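Local coordinates for diphthine synthase (PDB 3I4T), which probably catalyses S-adenosylmethionine-dependent methylation of the modified histidine of elongation factor 2 during diphthamide synthesis, at residues V152-W157 with I215-E220; K169-R174 with Q225-Y230; D175-T180 with I271-V276; V182-K187 with M209-C214. All blocks are in the same frame, centred on the assembly; numbering follows the deposited sequence.

Overall arrangement
All four contacts join the strands of the mixed sheet, its flanking helices and their connecting loops, in the half of the chain that follows the parallel five-stranded sheet. Contacts 1 and 4 are closest, centres about 7 Å apart: both use helix 211-225, set against the parallel neighbours 152-154 and 180-187. Helix 166-175 serves contact 2 and leads directly into the loop of contact 3, about 10 Å away between centres. Contacts 3 and 4 stand about 20 Å apart yet meet where I271 touches V182. Along the chain the first segments come in the order 1, 2, 3, 4, the second ones 4, 1, 2, 3. This interleaving ties successive helices and strands into one layered unit, which also meets the second subunit.

Contact 1: V152-W157 with I215-E220; sequences VSVCFW and IEQLLE
The side-chain amide of Q217 stacks on one face of the W157 indole, the two planes 14° apart. Q217 CD lies 3.2 Å from the ring plane, displaced toward the rim of the indole. The stem of the same side chain joins in as a CH-pi contact, with Q217 CG 3.6 Å from the centroid of the six-membered ring. At the ring's edge, near its plane, E220 OE2 comes to 3.1 Å from W157 CZ3, its carboxylate turned steeply against the indole.

Hydrogen bonds fix the rotation of the amide. Q217 NE2 donates to C155 O at 2.9 Å, almost in line with the C=O bond, and the extended chain, CG anti to the backbone N (chi1 -159°), carries it that far. A water also accepts from Q217 NE2 and from W157 N. Q217 OE1 is bonded to the Y166 hydroxyl, whereas W157 NE1 turns to P163 O, so the indole N-H is satisfied without the glutamine.

V154 adds van der Waals contact: its CG1 lies against the amide oxygen of Q217 (3.4 Å to OE1), and its CG2 makes the apolar pair with L218, 4.2 Å from L218 CD2.

Strand 152-154 runs parallel to strand 180-187 in the mixed sheet. Y166 of helix 166-175 touches V152, V154 and L218, while M254 of helix 254-257 packs on I215 and L218 of helix 211-225.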
loop_
_atom_site.group_PDB
_atom_site.type_symbol
_atom_site.label_atom_id
_atom_site.label_comp_id
_atom_site.label_asym_id
_atom_site.label_seq_id
_atom_site.Cartn_x
_atom_site.Cartn_y
_atom_site.Cartn_z
ATOM N N VAL A 152 7.936 11.025 -2.344
ATOM C CA VAL A 152 9.125 11.659 -2.934
ATOM C C VAL A 152 10.376 10.780 -2.780
ATOM O O VAL A 152 10.443 9.930 -1.882
ATOM C CB VAL A 152 9.395 13.081 -2.377
ATOM C CG1 VAL A 152 8.203 13.976 -2.594
ATOM C CG2 VAL A 152 9.775 13.033 -0.905
ATOM N N SER A 153 11.350 10.997 -3.664
ATOM C CA SER A 153 12.598 10.218 -3.682
ATOM C C SER A 153 13.817 11.112 -3.544
ATOM O O SER A 153 13.961 12.105 -4.269
ATOM C CB SER A 153 12.721 9.380 -4.968
ATOM O OG SER A 153 11.806 8.289 -4.954
ATOM N N VAL A 154 14.690 10.752 -2.607
ATOM C CA VAL A 154 15.968 11.436 -2.449
ATOM C C VAL A 154 17.060 10.604 -3.128
ATOM O O VAL A 154 17.143 9.395 -2.918
ATOM C CB VAL A 154 16.285 11.730 -0.964
ATOM C CG1 VAL A 154 17.639 12.409 -0.825
ATOM C CG2 VAL A 154 15.208 12.628 -0.370
ATOM N N CYS A 155 17.870 11.264 -3.956
ATOM C CA CYS A 155 18.932 10.616 -4.726
ATOM C C CYS A 155 20.318 10.908 -4.149
ATOM O O CYS A 155 20.505 11.908 -3.442
ATOM C CB CYS A 155 18.878 11.083 -6.185
ATOM S SG CYS A 155 17.368 10.572 -7.081
ATOM N N PHE A 156 21.278 10.032 -4.456
ATOM C CA PHE A 156 22.680 10.279 -4.139
ATOM C C PHE A 156 23.243 11.410 -4.995
ATOM O O PHE A 156 23.147 11.373 -6.222
ATOM C CB PHE A 156 23.535 9.018 -4.353
ATOM C CG PHE A 156 23.527 8.070 -3.187
ATOM C CD1 PHE A 156 24.048 8.452 -1.958
ATOM C CD2 PHE A 156 23.014 6.783 -3.329
ATOM C CE1 PHE A 156 24.041 7.580 -0.883
ATOM C CE2 PHE A 156 23.004 5.900 -2.257
ATOM C CZ PHE A 156 23.521 6.295 -1.038
ATOM N N TRP A 157 23.838 12.402 -4.343
ATOM C CA TRP A 157 24.482 13.501 -5.051
ATOM C C TRP A 157 25.848 13.090 -5.582
ATOM O O TRP A 157 26.552 12.289 -4.957
ATOM C CB TRP A 157 24.587 14.722 -4.151
ATOM C CG TRP A 157 23.304 15.498 -4.063
ATOM C CD1 TRP A 157 22.094 15.162 -4.610
ATOM C CD2 TRP A 157 23.100 16.731 -3.369
ATOM N NE1 TRP A 157 21.156 16.118 -4.310
ATOM C CE2 TRP A 157 21.745 17.092 -3.547
ATOM C CE3 TRP A 157 23.934 17.570 -2.619
ATOM C CZ2 TRP A 157 21.199 18.257 -2.996
ATOM C CZ3 TRP A 157 23.393 18.733 -2.069
ATOM C CH2 TRP A 157 22.036 19.066 -2.263
ATOM N N ILE A 215 18.723 13.070 5.814
ATOM C CA ILE A 215 18.501 14.271 6.622
ATOM C C ILE A 215 19.580 15.305 6.327
ATOM O O ILE A 215 19.289 16.482 6.208
ATOM C CB ILE A 215 18.435 13.941 8.143
ATOM C CG1 ILE A 215 17.177 13.131 8.474
ATOM C CG2 ILE A 215 18.490 15.205 8.987
ATOM C CD1 ILE A 215 17.137 12.618 9.889
ATOM N N GLU A 216 20.818 14.865 6.177
ATOM C CA GLU A 216 21.904 15.781 5.860
ATOM C C GLU A 216 21.571 16.578 4.603
ATOM O O GLU A 216 21.634 17.806 4.608
ATOM C CB GLU A 216 23.222 15.015 5.675
ATOM C CG GLU A 216 24.467 15.885 5.640
ATOM C CD GLU A 216 25.652 15.164 5.002
ATOM O OE1 GLU A 216 25.506 14.667 3.854
ATOM O OE2 GLU A 216 26.732 15.095 5.645
ATOM N N GLN A 217 21.199 15.871 3.539
ATOM C CA GLN A 217 20.897 16.501 2.255
ATOM C C GLN A 217 19.694 17.452 2.341
ATOM O O GLN A 217 19.733 18.552 1.786
ATOM C CB GLN A 217 20.655 15.441 1.178
ATOM C CG GLN A 217 20.851 15.980 -0.225
ATOM C CD GLN A 217 20.332 15.051 -1.300
ATOM O OE1 GLN A 217 19.238 15.255 -1.827
ATOM N NE2 GLN A 217 21.119 14.040 -1.647
ATOM N N LEU A 218 18.639 17.022 3.035
ATOM C CA LEU A 218 17.441 17.845 3.226
ATOM C C LEU A 218 17.755 19.151 3.947
ATOM O O LEU A 218 17.216 20.209 3.593
ATOM C CB LEU A 218 16.333 17.091 3.989
ATOM C CG LEU A 218 15.656 15.847 3.395
ATOM C CD1 LEU A 218 14.616 15.310 4.352
ATOM C CD2 LEU A 218 15.017 16.097 2.055
ATOM N N LEU A 219 18.624 19.074 4.950
ATOM C CA LEU A 219 19.020 20.255 5.713
ATOM C C LEU A 219 19.817 21.224 4.855
ATOM O O LEU A 219 19.668 22.435 4.973
ATOM C CB LEU A 219 19.792 19.854 6.972
ATOM C CG LEU A 219 18.880 19.248 8.051
ATOM C CD1 LEU A 219 19.662 18.742 9.260
ATOM C CD2 LEU A 219 17.823 20.256 8.489
ATOM N N GLU A 220 20.631 20.681 3.958
ATOM C CA GLU A 220 21.451 21.490 3.063
ATOM C C GLU A 220 20.619 22.188 1.976
ATOM O O GLU A 220 20.905 23.326 1.590
ATOM C CB GLU A 220 22.513 20.602 2.433
ATOM C CG GLU A 220 23.688 21.344 1.858
ATOM C CD GLU A 220 24.631 20.414 1.130
ATOM O OE1 GLU A 220 25.163 19.473 1.763
ATOM O OE2 GLU A 220 24.843 20.623 -0.084
HETATM O O HOH W 1 18.126 14.051 -4.694
HETATM O O HOH W 2 24.058 12.705 -1.581
#

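Contact 2: K169-R174 with Q225-Y230; sequences KIKINR and QHLGVY
L227 opens the contact by laying CD1 across the stem of K171 at about a right angle, 4.1 Å from K171 CE. The lysine chain bends only at its last torsion (chi4 -47°), and its NZ forms a salt bridge with D175 one helical turn on.

G228, with positive phi, turns the loop; its N-H and that of V229 are bonded to the two carboxylate oxygens of E222, which grips the turn from the preceding helix.

V229 lays both methyls against helix 166-175. CG1 meets I170 CG2 at 3.8 Å and also rests near the K171 backbone, while V229 CG2 lies 3.8 Å from K171 CG. Its carbonyl carries the polar link: R174 NE donates to V229 O at 2.8 Å, tilted 26° from the carbonyl plane. R174 NH2 adds a weak bond to the same oxygen, and with NH1 weakly bonded to P272 O the guanidinium spans two loops.

Y230 presents its ring edge, CD2 lying 4.4 Å from I170 CG2, and its hydroxyl is bonded to L218 O, which ties the end of the loop back to helix 211-225.

The arrangement is a helix-to-strand connection, leading from helix 211-225 toward strand 235-240, folded back on a neighbouring helix of the tetrapyrrole methylase fold.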
loop_
_atom_site.group_PDB
_atom_site.type_symbol
_atom_site.label_atom_id
_atom_site.label_comp_id
_atom_site.label_asym_id
_atom_site.label_seq_id
_atom_site.Cartn_x
_atom_site.Cartn_y
_atom_site.Cartn_z
ATOM N N LYS A 169 7.841 19.572 -3.880
ATOM C CA LYS A 169 6.749 18.619 -3.605
ATOM C C LYS A 169 6.507 18.392 -2.102
ATOM O O LYS A 169 5.365 18.174 -1.690
ATOM C CB LYS A 169 7.000 17.277 -4.289
ATOM C CG LYS A 169 7.110 17.338 -5.808
ATOM C CD LYS A 169 7.418 15.955 -6.392
ATOM C CE LYS A 169 7.691 16.062 -7.890
ATOM N NZ LYS A 169 8.038 14.761 -8.516
ATOM N N ILE A 170 7.564 18.431 -1.290
ATOM C CA ILE A 170 7.398 18.360 0.167
ATOM C C ILE A 170 6.684 19.623 0.674
ATOM O O ILE A 170 5.828 19.548 1.562
ATOM C CB ILE A 170 8.749 18.152 0.929
ATOM C CG1 ILE A 170 9.413 16.834 0.507
ATOM C CG2 ILE A 170 8.527 18.150 2.440
ATOM C CD1 ILE A 170 10.797 16.626 1.079
ATOM N N LYS A 171 7.026 20.765 0.081
ATOM C CA LYS A 171 6.401 22.053 0.385
ATOM C C LYS A 171 4.892 22.001 0.176
ATOM O O LYS A 171 4.120 22.430 1.052
ATOM C CB LYS A 171 7.008 23.177 -0.469
ATOM C CG LYS A 171 6.676 24.575 0.028
ATOM C CD LYS A 171 6.858 25.623 -1.061
ATOM C CE LYS A 171 6.642 27.025 -0.528
ATOM N NZ LYS A 171 5.404 27.104 0.296
ATOM N N ILE A 172 4.486 21.456 -0.966
ATOM C CA ILE A 172 3.060 21.282 -1.292
ATOM C C ILE A 172 2.335 20.390 -0.276
ATOM O O ILE A 172 1.230 20.725 0.191
ATOM C CB ILE A 172 2.877 20.768 -2.738
ATOM C CG1 ILE A 172 3.164 21.904 -3.732
ATOM C CG2 ILE A 172 1.468 20.208 -2.966
ATOM C CD1 ILE A 172 3.429 21.427 -5.153
ATOM N N ASN A 173 2.960 19.277 0.088
ATOM C CA ASN A 173 2.373 18.375 1.064
ATOM C C ASN A 173 2.165 19.082 2.393
ATOM O O ASN A 173 1.116 18.946 3.022
ATOM C CB ASN A 173 3.257 17.152 1.270
ATOM C CG ASN A 173 3.077 16.108 0.191
ATOM O OD1 ASN A 173 2.264 16.272 -0.726
ATOM N ND2 ASN A 173 3.821 15.009 0.306
ATOM N N ARG A 174 3.164 19.859 2.800
ATOM C CA ARG A 174 3.124 20.507 4.087
ATOM C C ARG A 174 2.208 21.727 4.125
ATOM O O ARG A 174 1.384 21.829 5.024
ATOM C CB ARG A 174 4.539 20.717 4.636
ATOM C CG ARG A 174 4.960 19.447 5.391
ATOM C CD ARG A 174 6.378 19.381 5.835
ATOM N NE ARG A 174 6.718 20.375 6.845
ATOM C CZ ARG A 174 6.613 20.211 8.159
ATOM N NH1 ARG A 174 6.146 19.092 8.679
ATOM N NH2 ARG A 174 6.984 21.190 8.959
ATOM N N GLN A 225 17.789 26.894 -0.223
ATOM C CA GLN A 225 16.554 27.339 -0.858
ATOM C C GLN A 225 15.654 28.156 0.081
ATOM O O GLN A 225 14.844 28.952 -0.391
ATOM C CB GLN A 225 15.812 26.146 -1.460
ATOM C CG GLN A 225 15.600 26.256 -2.959
ATOM C CD GLN A 225 16.246 25.106 -3.708
ATOM O OE1 GLN A 225 17.467 25.070 -3.884
ATOM N NE2 GLN A 225 15.432 24.160 -4.161
ATOM N N HIS A 226 15.824 27.961 1.396
ATOM C CA HIS A 226 15.152 28.726 2.473
ATOM C C HIS A 226 13.678 29.087 2.270
ATOM O O HIS A 226 13.272 30.225 2.497
ATOM C CB HIS A 226 15.965 29.973 2.879
ATOM C CG HIS A 226 16.344 30.852 1.729
ATOM N ND1 HIS A 226 17.603 30.836 1.163
ATOM C CD2 HIS A 226 15.627 31.765 1.029
ATOM C CE1 HIS A 226 17.643 31.703 0.165
ATOM N NE2 HIS A 226 16.458 32.281 0.063
ATOM N N LEU A 227 12.870 28.111 1.873
ATOM C CA LEU A 227 11.426 28.333 1.777
ATOM C C LEU A 227 10.694 28.042 3.096
ATOM O O LEU A 227 9.496 28.292 3.207
ATOM C CB LEU A 227 10.824 27.562 0.601
ATOM C CG LEU A 227 11.315 27.994 -0.785
ATOM C CD1 LEU A 227 10.465 27.363 -1.885
ATOM C CD2 LEU A 227 11.345 29.519 -0.939
ATOM N N GLY A 228 11.431 27.544 4.093
ATOM C CA GLY A 228 10.881 27.299 5.427
ATOM C C GLY A 228 9.977 26.082 5.520
ATOM O O GLY A 228 9.034 26.073 6.310
ATOM N N VAL A 229 10.292 25.047 4.734
ATOM C CA VAL A 229 9.471 23.837 4.632
ATOM C C VAL A 229 9.603 22.952 5.878
ATOM O O VAL A 229 8.614 22.448 6.411
ATOM C CB VAL A 229 9.841 23.029 3.364
ATOM C CG1 VAL A 229 8.947 21.805 3.217
ATOM C CG2 VAL A 229 9.741 23.899 2.129
ATOM N N TYR A 230 10.840 22.761 6.313
ATOM C CA TYR A 230 11.174 22.065 7.548
ATOM C C TYR A 230 12.451 22.706 8.079
ATOM O O TYR A 230 13.086 23.509 7.368
ATOM C CB TYR A 230 11.431 20.585 7.278
ATOM C CG TYR A 230 12.322 20.339 6.083
ATOM C CD1 TYR A 230 13.705 20.523 6.167
ATOM C CD2 TYR A 230 11.785 19.932 4.863
ATOM C CE1 TYR A 230 14.527 20.306 5.071
ATOM C CE2 TYR A 230 12.606 19.714 3.759
ATOM C CZ TYR A 230 13.974 19.907 3.871
ATOM O OH TYR A 230 14.784 19.696 2.784
#

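Contact 3: D175-T180 with I271-V276; sequences DNNMHT and IPAPQV
A273 N donates to H179 ND1 at 2.7 Å in a nearly straight bond (175°) lying exactly in the imidazole plane. With ND1 accepting and NE2 bonded to E280, a proton on NE2 is likely, and the ring is held at both nitrogens. T180 and I271 make an antiparallel hydrogen-bonded pair: T180 N reaches I271 O at 2.8 Å and I271 N reaches T180 O at 2.9 Å.

Farther out, N177 ND2 donates to Q275 OE1 at 2.8 Å, in the carbonyl plane and on a lone pair, with the two amide planes 45° apart. Q275 N returns a weak bond to N177 OD1. The glutamine can fold back this way because its CG sits between the backbone N and the carbonyl carbon (chi1 73°) and the chain bends again at chi2. One water donates to M178 O and I271 O and accepts from T180 OG1, bridging M178, T180 and I271 beside the pair; T180 OG1 also accepts from N173 ND2 of helix 166-175.

Packing centres on the small A273: its CB lies 3.3 Å from N177 C and 3.5 Å from M178 O. H179 CA adds a CA-H...O contact to I271 O at 3.6 Å.

N177, with positive phi, is the C-prime residue of a Schellman motif ending helix 166-175, and the chain then enters strand 180-187 beside strand 267-271. R147 bonds N177 O and Q275 O, F148 meets the H179 ring edge-to-face, and M178 packs on M178 of the second subunit.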
loop_
_atom_site.group_PDB
_atom_site.type_symbol
_atom_site.label_atom_id
_atom_site.label_comp_id
_atom_site.label_asym_id
_atom_site.label_seq_id
_atom_site.Cartn_x
_atom_site.Cartn_y
_atom_site.Cartn_z
ATOM N N ASP A 175 2.311 22.614 3.133
ATOM C CA ASP A 175 1.360 23.728 2.952
ATOM C C ASP A 175 -0.097 23.266 2.981
ATOM O O ASP A 175 -0.974 23.992 3.430
ATOM C CB ASP A 175 1.576 24.434 1.603
ATOM C CG ASP A 175 2.847 25.233 1.546
ATOM O OD1 ASP A 175 3.615 25.267 2.540
ATOM O OD2 ASP A 175 3.076 25.851 0.480
ATOM N N ASN A 176 -0.349 22.068 2.471
ATOM C CA ASN A 176 -1.714 21.532 2.389
ATOM C C ASN A 176 -2.024 20.471 3.427
ATOM O O ASN A 176 -3.009 19.728 3.300
ATOM C CB ASN A 176 -1.980 21.008 0.985
ATOM C CG ASN A 176 -1.887 22.104 -0.051
ATOM O OD1 ASN A 176 -2.756 22.973 -0.112
ATOM N ND2 ASN A 176 -0.817 22.087 -0.854
ATOM N N ASN A 177 -1.173 20.413 4.451
ATOM C CA ASN A 177 -1.425 19.643 5.677
ATOM C C ASN A 177 -1.452 18.118 5.469
ATOM O O ASN A 177 -2.236 17.406 6.126
ATOM C CB ASN A 177 -2.689 20.158 6.390
ATOM C CG ASN A 177 -2.781 19.690 7.827
ATOM O OD1 ASN A 177 -1.767 19.563 8.503
ATOM N ND2 ASN A 177 -4.001 19.424 8.300
ATOM N N MET A 178 -0.577 17.632 4.581
ATOM C CA MET A 178 -0.428 16.200 4.295
ATOM C C MET A 178 0.936 15.681 4.734
ATOM O O MET A 178 1.904 16.444 4.753
ATOM C CB MET A 178 -0.610 15.931 2.798
ATOM C CG MET A 178 -2.012 16.250 2.291
ATOM S SD MET A 178 -2.207 15.917 0.531
ATOM C CE MET A 178 -1.799 17.511 -0.151
ATOM N N HIS A 179 1.013 14.397 5.092
ATOM C CA HIS A 179 2.288 13.776 5.473
ATOM C C HIS A 179 3.080 13.412 4.227
ATOM O O HIS A 179 2.506 13.273 3.150
ATOM C CB HIS A 179 2.082 12.507 6.324
ATOM C CG HIS A 179 1.175 12.692 7.508
ATOM N ND1 HIS A 179 1.237 13.792 8.338
ATOM C CD2 HIS A 179 0.202 11.895 8.015
ATOM C CE1 HIS A 179 0.323 13.678 9.287
ATOM N NE2 HIS A 179 -0.316 12.533 9.117
ATOM N N THR A 180 4.395 13.238 4.381
ATOM C CA THR A 180 5.245 12.795 3.282
ATOM C C THR A 180 6.034 11.523 3.613
ATOM O O THR A 180 6.625 11.394 4.695
ATOM C CB THR A 180 6.232 13.917 2.803
ATOM O OG1 THR A 180 5.519 15.134 2.545
ATOM C CG2 THR A 180 6.961 13.501 1.539
ATOM N N ILE A 271 7.920 12.595 6.934
ATOM C CA ILE A 271 7.813 13.972 7.338
ATOM C C ILE A 271 6.337 14.297 7.542
ATOM O O ILE A 271 5.601 14.510 6.571
ATOM C CB ILE A 271 8.459 14.939 6.314
ATOM C CG1 ILE A 271 9.918 14.545 6.046
ATOM C CG2 ILE A 271 8.360 16.383 6.827
ATOM C CD1 ILE A 271 10.583 15.328 4.906
ATOM N N PRO A 272 5.897 14.318 8.814
ATOM C CA PRO A 272 4.501 14.579 9.160
ATOM C C PRO A 272 4.039 15.933 8.649
ATOM O O PRO A 272 4.864 16.821 8.483
ATOM C CB PRO A 272 4.512 14.589 10.694
ATOM C CG PRO A 272 5.717 13.786 11.087
ATOM C CD PRO A 272 6.725 14.000 9.996
ATOM N N ALA A 273 2.736 16.090 8.402
ATOM C CA ALA A 273 2.138 17.422 8.169
ATOM C C ALA A 273 2.383 18.368 9.364
ATOM O O ALA A 273 2.627 17.898 10.470
ATOM C CB ALA A 273 0.639 17.284 7.908
ATOM N N PRO A 274 2.311 19.700 9.149
ATOM C CA PRO A 274 2.423 20.626 10.279
ATOM C C PRO A 274 1.421 20.388 11.424
ATOM O O PRO A 274 1.728 20.728 12.560
ATOM C CB PRO A 274 2.207 21.993 9.624
ATOM C CG PRO A 274 2.778 21.817 8.254
ATOM C CD PRO A 274 2.311 20.429 7.864
ATOM N N GLN A 275 0.248 19.812 11.150
ATOM C CA GLN A 275 -0.594 19.370 12.266
ATOM C C GLN A 275 -0.844 17.879 12.302
ATOM O O GLN A 275 -1.272 17.251 11.325
ATOM C CB GLN A 275 -1.884 20.195 12.461
ATOM C CG GLN A 275 -2.974 20.000 11.464
ATOM C CD GLN A 275 -3.887 18.797 11.741
ATOM O OE1 GLN A 275 -4.506 18.272 10.814
ATOM N NE2 GLN A 275 -3.974 18.367 13.001
ATOM N N VAL A 276 -0.558 17.326 13.470
ATOM C CA VAL A 276 -0.653 15.908 13.691
ATOM C C VAL A 276 -1.801 15.734 14.652
ATOM O O VAL A 276 -1.888 16.441 15.638
ATOM C CB VAL A 276 0.667 15.377 14.281
ATOM C CG1 VAL A 276 0.596 13.880 14.468
ATOM C CG2 VAL A 276 1.832 15.770 13.379
HETATM O O HOH W 3 4.866 16.303 4.748
#

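Contact 4: V182-K187 with M209-C214; sequences VLLDIK and MTINQC
D185, whose backbone carbonyl meets M209, carries a flat carboxylate that is approached from above its plane: I186 N donates to D185 OD1 at 2.8 Å, well out of that plane, while OD2 is bonded to F156 N. The second flat group, the Q213 amide, is used through its oxygen. T210 N reaches Q213 OE1 at 3.0 Å in the carbonyl plane, whereas T210 OG1 donates to the same oxygen from 34° outside it.

Across the contact the polar link is one backbone bond, M209 N to D185 O at 3.1 Å. M209 CB faces D185 and lies 3.9 Å from L184 CB; with CG anti to the backbone N (chi1 178°), the chain carries on past L184 CB to bring SD near D185 N.

L184 meets the helix start with its two methyls. Its CD1 comes to 3.5 Å from T210 C, over the first peptide of the helix, and its CD2 lies 3.5 Å from C214 SG. The fork thus straddles the first turn, touching its opening peptide with one branch and a side chain with the other. V182 CG1, two residues back on the same side of the strand, also meets C214 SG, at 4.0 Å. V154 and F156 touch M209, and H267 lies against L184 and T210.

T210 is the N-cap of helix 211-225, and its hydroxyl oxygen also accepts from Q213 N, completing a capping box with Q213. The helix thus begins, capped, against strand 180-187 in the alpha/beta layering of a tetrapyrrole methylase.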
loop_
_atom_site.group_PDB
_atom_site.type_symbol
_atom_site.label_atom_id
_atom_site.label_comp_id
_atom_site.label_asym_id
_atom_site.label_seq_id
_atom_site.Cartn_x
_atom_site.Cartn_y
_atom_site.Cartn_z
ATOM N N VAL A 182 9.301 9.682 2.355
ATOM C CA VAL A 182 10.536 9.954 1.645
ATOM C C VAL A 182 11.272 8.636 1.379
ATOM O O VAL A 182 11.793 8.005 2.296
ATOM C CB VAL A 182 11.435 10.909 2.451
ATOM C CG1 VAL A 182 12.673 11.293 1.642
ATOM C CG2 VAL A 182 10.657 12.148 2.882
ATOM N N LEU A 183 11.283 8.212 0.124
ATOM C CA LEU A 183 12.003 7.000 -0.264
ATOM C C LEU A 183 13.447 7.360 -0.587
ATOM O O LEU A 183 13.714 8.431 -1.111
ATOM C CB LEU A 183 11.309 6.306 -1.439
ATOM C CG LEU A 183 9.893 5.777 -1.160
ATOM C CD1 LEU A 183 9.311 5.154 -2.413
ATOM C CD2 LEU A 183 9.878 4.759 -0.011
ATOM N N LEU A 184 14.372 6.477 -0.232
ATOM C CA LEU A 184 15.811 6.771 -0.330
ATOM C C LEU A 184 16.451 5.965 -1.465
ATOM O O LEU A 184 15.899 4.961 -1.908
ATOM C CB LEU A 184 16.527 6.507 1.008
ATOM C CG LEU A 184 15.923 7.086 2.296
ATOM C CD1 LEU A 184 16.848 6.864 3.505
ATOM C CD2 LEU A 184 15.586 8.553 2.156
ATOM N N ASP A 185 17.609 6.420 -1.921
ATOM C CA ASP A 185 18.234 5.904 -3.130
ATOM C C ASP A 185 18.897 4.550 -2.912
ATOM O O ASP A 185 19.238 4.180 -1.785
ATOM C CB ASP A 185 19.261 6.926 -3.638
ATOM C CG ASP A 185 19.584 6.764 -5.112
ATOM O OD1 ASP A 185 18.937 5.958 -5.813
ATOM O OD2 ASP A 185 20.507 7.465 -5.570
ATOM N N ILE A 186 19.048 3.809 -4.005
ATOM C CA ILE A 186 19.737 2.517 -4.013
ATOM C C ILE A 186 20.595 2.447 -5.276
ATOM O O ILE A 186 20.066 2.320 -6.386
ATOM C CB ILE A 186 18.742 1.315 -4.001
ATOM C CG1 ILE A 186 17.827 1.359 -2.765
ATOM C CG2 ILE A 186 19.499 -0.006 -4.044
ATOM C CD1 ILE A 186 16.611 0.420 -2.839
ATOM N N LYS A 187 21.912 2.544 -5.109
ATOM C CA LYS A 187 22.840 2.503 -6.244
ATOM C C LYS A 187 23.441 1.115 -6.476
ATOM O O LYS A 187 23.816 0.428 -5.528
ATOM C CB LYS A 187 23.962 3.540 -6.059
ATOM N N MET A 209 21.131 4.338 0.606
ATOM C CA MET A 209 21.138 5.608 1.314
ATOM C C MET A 209 20.558 5.413 2.697
ATOM O O MET A 209 19.600 4.662 2.878
ATOM C CB MET A 209 20.348 6.670 0.549
ATOM C CG MET A 209 20.269 8.015 1.262
ATOM S SD MET A 209 19.415 9.255 0.292
ATOM C CE MET A 209 20.722 9.788 -0.816
ATOM N N THR A 210 21.155 6.097 3.665
ATOM C CA THR A 210 20.685 6.091 5.044
ATOM C C THR A 210 19.811 7.295 5.353
ATOM O O THR A 210 19.881 8.332 4.693
ATOM C CB THR A 210 21.874 6.130 6.035
ATOM O OG1 THR A 210 22.592 7.366 5.867
ATOM C CG2 THR A 210 22.817 4.954 5.807
ATOM N N ILE A 211 18.992 7.147 6.385
ATOM C CA ILE A 211 18.282 8.255 7.000
ATOM C C ILE A 211 19.220 9.427 7.316
ATOM O O ILE A 211 18.848 10.591 7.112
ATOM C CB ILE A 211 17.572 7.756 8.273
ATOM C CG1 ILE A 211 16.301 6.994 7.885
ATOM C CG2 ILE A 211 17.268 8.900 9.247
ATOM C CD1 ILE A 211 15.827 5.990 8.928
ATOM N N ASN A 212 20.424 9.105 7.812
ATOM C CA ASN A 212 21.452 10.089 8.167
ATOM C C ASN A 212 21.842 10.959 6.969
ATOM O O ASN A 212 21.812 12.194 7.052
ATOM C CB ASN A 212 22.705 9.399 8.744
ATOM C CG ASN A 212 22.380 8.408 9.864
ATOM O OD1 ASN A 212 22.287 7.203 9.625
ATOM N ND2 ASN A 212 22.210 8.911 11.083
ATOM N N GLN A 213 22.200 10.303 5.863
ATOM C CA GLN A 213 22.558 10.978 4.612
ATOM C C GLN A 213 21.362 11.694 4.001
ATOM O O GLN A 213 21.525 12.704 3.317
ATOM C CB GLN A 213 23.096 9.983 3.587
ATOM C CG GLN A 213 24.381 9.315 3.967
ATOM C CD GLN A 213 24.664 8.084 3.117
ATOM O OE1 GLN A 213 23.830 7.182 2.995
ATOM N NE2 GLN A 213 25.852 8.040 2.532
ATOM N N CYS A 214 20.168 11.153 4.229
ATOM C CA CYS A 214 18.934 11.776 3.765
ATOM C C CYS A 214 18.684 13.100 4.483
ATOM O O CYS A 214 18.448 14.117 3.843
ATOM C CB CYS A 214 17.736 10.842 3.976
ATOM S SG CYS A 214 16.139 11.660 3.636
#